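Local coordinates for 3-keto-5-aminohexanoate cleavage protein (PDB 3LOT), which probably cleaves 3-keto-5-aminohexanoate or a related beta-keto acid with the help of a zinc ion, as a member of the BKACE family, at the interface of chains A and B. Residues are numbered along the deposited sequence; one frame, centred on the assembly and turned at random. Chains: chain A/B, uncharacterized protein.

Contact 1: the interface of chains A and B. Residues chain A 117-118, 149, 151-154, 183; chain B 119-120, 149.
B:Asn120 presses its side-chain amide into a notch of chain A formed by A:Ser118, A:Asn152, A:Thr153 and A:Phe154, and both ends of the amide are bonded there. The hydroxyl OG of A:Ser118 donates to the carboxamide oxygen OD1 of B:Asn120 at 2.6 Å, approaching at a tilt from the carbonyl plane. At the other end, ND2 of B:Asn120 donates to the backbone O of A:Asn152 at 2.9 Å, and this acceptor lies in the plane of the amide. Two anchors in different directions should fix both the rotation of the amide and the assignment of its O and N ends. The hydroxyl is positioned in turn by a second-shell bond, since the backbone N of A:Asn152 donates to A:Ser118 OG at 2.9 Å. With CG of B:Asn120 anti to its carbonyl carbon (chi1 -68°), the carboxamide is turned toward A:Ser118 OG and A:Asn152 O. CB of B:Asn120 lies 3.7 Å from CE2 of A:Phe154. ND2 lies over one face of that ring, displaced toward the rim, with ring and amide planes 51° apart.

Around B:Val149 the contact is mostly apolar, with water at its margin in place of the amide's direct bonds. CG2 of B:Val149 is 3.8 Å from CB of A:Ser118. This methyl and CG2 of A:Thr153 lie over the same face of the A:Arg151 guanidinium, each offset toward the rim. The two copies of Val149 meet tip to tip through the CG1 methyls of A:Val149 and B:Val149 at 4.1 Å, a light touch. Water 1, in plane at the guanidinium edge, links NH1 of A:Arg151 to the backbone N of B:Val149. A second bridge runs beside the amide notch, where water 2 lies 2.8 Å from the backbone N of B:Asn120 and 2.9 Å from the carbonyl O of A:Ser118.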
loop_
_atom_site.group_PDB
_atom_site.type_symbol
_atom_site.label_atom_id
_atom_site.label_comp_id
_atom_site.label_asym_id
_atom_site.label_seq_id
_atom_site.Cartn_x
_atom_site.Cartn_y
_atom_site.Cartn_z
ATOM N N GLY A 117 -2.744 -23.404 -3.927
ATOM C CA GLY A 117 -3.867 -23.576 -3.045
ATOM C C GLY A 117 -5.179 -24.006 -3.685
ATOM O O GLY A 117 -5.369 -23.984 -4.931
ATOM N N SER A 118 -6.073 -24.466 -2.827
ATOM C CA SER A 118 -7.432 -24.802 -3.245
ATOM C C SER A 118 -8.238 -23.528 -3.413
ATOM O O SER A 118 -8.128 -22.617 -2.605
ATOM C CB SER A 118 -8.063 -25.749 -2.222
ATOM O OG SER A 118 -7.293 -26.965 -2.114
ATOM N N VAL A 149 -14.344 -27.247 -7.220
ATOM C CA VAL A 149 -13.136 -26.732 -6.575
ATOM C C VAL A 149 -11.861 -27.073 -7.361
ATOM O O VAL A 149 -11.635 -28.216 -7.771
ATOM C CB VAL A 149 -13.015 -27.178 -5.090
ATOM C CG1 VAL A 149 -11.637 -26.729 -4.538
ATOM C CG2 VAL A 149 -14.188 -26.564 -4.244
ATOM N N ARG A 151 -8.669 -28.075 -6.640
ATOM C CA ARG A 151 -8.201 -28.667 -5.392
ATOM C C ARG A 151 -6.688 -28.820 -5.377
ATOM O O ARG A 151 -6.109 -29.496 -6.225
ATOM C CB ARG A 151 -8.839 -30.049 -5.209
ATOM C CG ARG A 151 -8.584 -30.666 -3.864
ATOM C CD ARG A 151 -9.071 -32.119 -3.860
ATOM N NE ARG A 151 -8.789 -32.738 -2.577
ATOM C CZ ARG A 151 -9.575 -32.645 -1.505
ATOM N NH1 ARG A 151 -10.682 -31.933 -1.543
ATOM N NH2 ARG A 151 -9.234 -33.256 -0.377
ATOM N N ASN A 152 -6.057 -28.154 -4.416
ATOM C CA ASN A 152 -4.642 -28.314 -4.154
ATOM C C ASN A 152 -4.398 -28.138 -2.669
ATOM O O ASN A 152 -3.991 -27.047 -2.202
ATOM C CB ASN A 152 -3.806 -27.300 -4.934
ATOM C CG ASN A 152 -4.128 -27.275 -6.387
ATOM O OD1 ASN A 152 -3.585 -28.076 -7.172
ATOM N ND2 ASN A 152 -5.037 -26.356 -6.785
ATOM N N THR A 153 -4.610 -29.233 -1.931
ATOM C CA THR A 153 -4.446 -29.270 -0.467
ATOM C C THR A 153 -2.977 -29.371 -0.052
ATOM O O THR A 153 -2.081 -29.795 -0.833
ATOM C CB THR A 153 -5.235 -30.466 0.140
ATOM O OG1 THR A 153 -4.633 -31.708 -0.250
ATOM C CG2 THR A 153 -6.725 -30.477 -0.363
ATOM N N PHE A 154 -2.717 -29.002 1.197
ATOM C CA PHE A 154 -1.389 -29.146 1.768
ATOM C C PHE A 154 -0.862 -30.576 1.626
ATOM O O PHE A 154 0.292 -30.756 1.255
ATOM C CB PHE A 154 -1.310 -28.630 3.210
ATOM C CG PHE A 154 -1.358 -27.139 3.304
ATOM C CD1 PHE A 154 -0.255 -26.355 2.950
ATOM C CD2 PHE A 154 -2.530 -26.489 3.718
ATOM C CE1 PHE A 154 -0.340 -24.987 2.991
ATOM C CE2 PHE A 154 -2.584 -25.173 3.799
ATOM C CZ PHE A 154 -1.508 -24.392 3.417
ATOM N N ASN A 183 0.872 -19.642 1.788
ATOM C CA ASN A 183 1.033 -21.076 1.652
ATOM C C ASN A 183 2.419 -21.426 1.127
ATOM O O ASN A 183 3.032 -22.380 1.593
ATOM C CB ASN A 183 0.013 -21.674 0.707
ATOM C CG ASN A 183 -1.426 -21.534 1.167
ATOM O OD1 ASN A 183 -1.726 -21.219 2.327
ATOM N ND2 ASN A 183 -2.356 -21.833 0.223
HETATM N N MSE B 119 -11.172 -22.807 0.093
HETATM C CA MSE B 119 -9.782 -22.625 0.562
HETATM C C MSE B 119 -9.276 -23.847 1.316
HETATM O O MSE B 119 -10.070 -24.610 1.860
HETATM C CB MSE B 119 -9.674 -21.440 1.515
HETATM C CG MSE B 119 -10.598 -21.531 2.727
HETATM SE SE MSE B 119 -10.729 -19.956 3.857
HETATM C CE MSE B 119 -8.881 -19.780 4.511
ATOM N N ASN B 120 -7.954 -23.997 1.366
ATOM C CA ASN B 120 -7.337 -24.871 2.365
ATOM C C ASN B 120 -7.562 -24.182 3.743
ATOM O O ASN B 120 -7.630 -22.953 3.840
ATOM C CB ASN B 120 -5.853 -25.056 2.093
ATOM C CG ASN B 120 -5.572 -25.853 0.812
ATOM O OD1 ASN B 120 -6.435 -26.537 0.284
ATOM N ND2 ASN B 120 -4.325 -25.808 0.360
ATOM N N VAL B 149 -10.735 -29.534 1.938
ATOM C CA VAL B 149 -11.062 -28.199 1.485
ATOM C C VAL B 149 -12.247 -27.672 2.266
ATOM O O VAL B 149 -13.227 -28.377 2.481
ATOM C CB VAL B 149 -11.396 -28.181 -0.008
ATOM C CG1 VAL B 149 -11.917 -26.811 -0.434
ATOM C CG2 VAL B 149 -10.176 -28.605 -0.821
HETATM O O HOH W 1 -12.115 -32.014 0.967
HETATM O O HOH W 2 -6.236 -22.726 -0.403
#

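Contact 2: the interface of chains A and B. Residues chain A 177-180, 209; chain B 177-180, 209.
The N-terminal ends of the two copies of helix 178-189 face each other across the two-fold axis of this BKACE-family pair, and the Asp177 that precedes each helix reaches over to the start of the other. The result is a reciprocal helix cap. OD1 of A:Asp177 receives the backbone N-H of B:Gly179 at 3.1 Å, on the syn side of the carboxylate. The two-fold-related bond, from the N of A:Gly179 to OD1 of B:Asp177, measures 3.0 Å and is again syn. OD2 of each carboxylate lies about as near the same glycine N, but with poor angles at hydrogen, so those bonds are weak.

Each OD1 also accepts the N-H of the next residue of its own chain: the N of A:Ile178 donates to OD1 of A:Asp177 at 2.9 Å from the anti side, and chain B repeats this. Each OD1 is therefore gripped by backbone N-H groups from both chains. Chi1 of A:Asp177, -144°, lies well away from a staggered value, which fits a side chain pulled toward two helix ends at once.

The carboxylates come tip to tip and stack, their planes 12° apart. OD1 of A:Asp177 is 3.0 Å from OD1 of B:Asp177, a close approach that would be repulsive if both groups were charged. The paired helix N-termini may offset such repulsion, though a proton cannot be seen.

Apolar side chains flank the acids. CG1 of A:Ile178 meets CG1 of B:Ile178 at 3.7 Å where the two side chains cross. CG2 of A:Ile178, anti to its backbone N, packs alongside CG1 of B:Ile209 at 3.7 Å.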
loop_
_atom_site.group_PDB
_atom_site.type_symbol
_atom_site.label_atom_id
_atom_site.label_comp_id
_atom_site.label_asym_id
_atom_site.label_seq_id
_atom_site.Cartn_x
_atom_site.Cartn_y
_atom_site.Cartn_z
ATOM N N ASP A 177 -3.478 -15.638 -5.252
ATOM C CA ASP A 177 -3.969 -14.865 -4.132
ATOM C C ASP A 177 -2.857 -14.709 -3.086
ATOM O O ASP A 177 -1.844 -15.421 -3.080
ATOM C CB ASP A 177 -5.191 -15.576 -3.506
ATOM C CG ASP A 177 -6.248 -14.601 -3.000
ATOM O OD1 ASP A 177 -5.919 -13.463 -2.687
ATOM O OD2 ASP A 177 -7.408 -15.012 -2.854
ATOM N N ILE A 178 -3.093 -13.812 -2.156
ATOM C CA ILE A 178 -2.134 -13.483 -1.132
ATOM C C ILE A 178 -1.942 -14.686 -0.231
ATOM O O ILE A 178 -0.804 -15.051 0.120
ATOM C CB ILE A 178 -2.590 -12.226 -0.308
ATOM C CG1 ILE A 178 -2.682 -11.033 -1.249
ATOM C CG2 ILE A 178 -1.612 -11.924 0.837
ATOM C CD1 ILE A 178 -1.347 -10.593 -1.864
ATOM N N GLY A 179 -3.040 -15.360 0.104
ATOM C CA GLY A 179 -2.931 -16.545 0.954
ATOM C C GLY A 179 -2.089 -17.615 0.357
ATOM O O GLY A 179 -1.471 -18.404 1.090
ATOM N N GLN A 180 -2.083 -17.699 -0.972
ATOM C CA GLN A 180 -1.276 -18.689 -1.645
ATOM C C GLN A 180 0.215 -18.360 -1.554
ATOM O O GLN A 180 1.062 -19.267 -1.497
ATOM C CB GLN A 180 -1.768 -18.919 -3.081
ATOM C CG GLN A 180 -3.128 -19.587 -3.131
ATOM C CD GLN A 180 -3.629 -19.857 -4.530
ATOM O OE1 GLN A 180 -2.877 -19.821 -5.480
ATOM N NE2 GLN A 180 -4.902 -20.164 -4.643
ATOM N N ILE A 209 -7.306 -13.347 -6.975
ATOM C CA ILE A 209 -7.024 -11.942 -6.903
ATOM C C ILE A 209 -7.227 -11.345 -8.279
ATOM O O ILE A 209 -7.050 -12.045 -9.256
ATOM C CB ILE A 209 -5.590 -11.647 -6.336
ATOM C CG1 ILE A 209 -5.523 -10.197 -5.851
ATOM C CG2 ILE A 209 -4.468 -12.012 -7.348
ATOM C CD1 ILE A 209 -4.364 -9.916 -4.862
ATOM N N ASP B 177 -9.107 -13.793 2.637
ATOM C CA ASP B 177 -8.126 -13.505 1.606
ATOM C C ASP B 177 -8.674 -12.399 0.678
ATOM O O ASP B 177 -9.892 -12.097 0.660
ATOM C CB ASP B 177 -7.822 -14.810 0.808
ATOM C CG ASP B 177 -6.361 -14.924 0.340
ATOM O OD1 ASP B 177 -5.649 -13.918 0.220
ATOM O OD2 ASP B 177 -5.943 -16.082 0.064
ATOM N N ILE B 178 -7.777 -11.807 -0.102
ATOM C CA ILE B 178 -8.135 -10.767 -1.039
ATOM C C ILE B 178 -9.088 -11.267 -2.152
ATOM O O ILE B 178 -10.102 -10.632 -2.438
ATOM C CB ILE B 178 -6.877 -10.146 -1.653
ATOM C CG1 ILE B 178 -5.983 -9.568 -0.548
ATOM C CG2 ILE B 178 -7.305 -9.048 -2.696
ATOM C CD1 ILE B 178 -6.609 -8.468 0.352
ATOM N N GLY B 179 -8.797 -12.445 -2.686
ATOM C CA GLY B 179 -9.651 -13.140 -3.616
ATOM C C GLY B 179 -11.092 -13.208 -3.131
ATOM O O GLY B 179 -12.017 -13.069 -3.928
ATOM N N GLN B 180 -11.275 -13.454 -1.823
ATOM C CA GLN B 180 -12.640 -13.579 -1.257
ATOM C C GLN B 180 -13.395 -12.238 -1.197
ATOM O O GLN B 180 -14.627 -12.197 -1.350
ATOM C CB GLN B 180 -12.643 -14.339 0.075
ATOM C CG GLN B 180 -12.268 -15.810 -0.127
ATOM C CD GLN B 180 -12.199 -16.570 1.158
ATOM O OE1 GLN B 180 -12.746 -16.138 2.172
ATOM N NE2 GLN B 180 -11.503 -17.724 1.133
ATOM N N ILE B 209 -5.017 -15.419 4.363
ATOM C CA ILE B 209 -4.088 -14.294 4.548
ATOM C C ILE B 209 -3.596 -14.289 6.004
ATOM O O ILE B 209 -4.270 -14.775 6.941
ATOM C CB ILE B 209 -4.783 -12.890 4.120
ATOM C CG1 ILE B 209 -3.749 -11.808 3.856
ATOM C CG2 ILE B 209 -5.791 -12.470 5.110
ATOM C CD1 ILE B 209 -4.287 -10.576 3.045
#

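Contact 1 and contact 2 are patches of the same two-fold A-B interface, the centres of their C-alpha atoms about 12 Å apart. Helix 178-189 of chain A serves both: its first turn lies in contact 2, while A:Asn183, further along, borders contact 1. Both patches include residues that meet their own copies, Val149 in contact 1 and Asp177 in contact 2, so each reaches the symmetry axis. Contact 1 recurs with the chains exchanged, whereas contact 2 already contains both halves. Together they would fix two subunits of the deposited tetramer, although coordinates alone do not prove that assembly in solution.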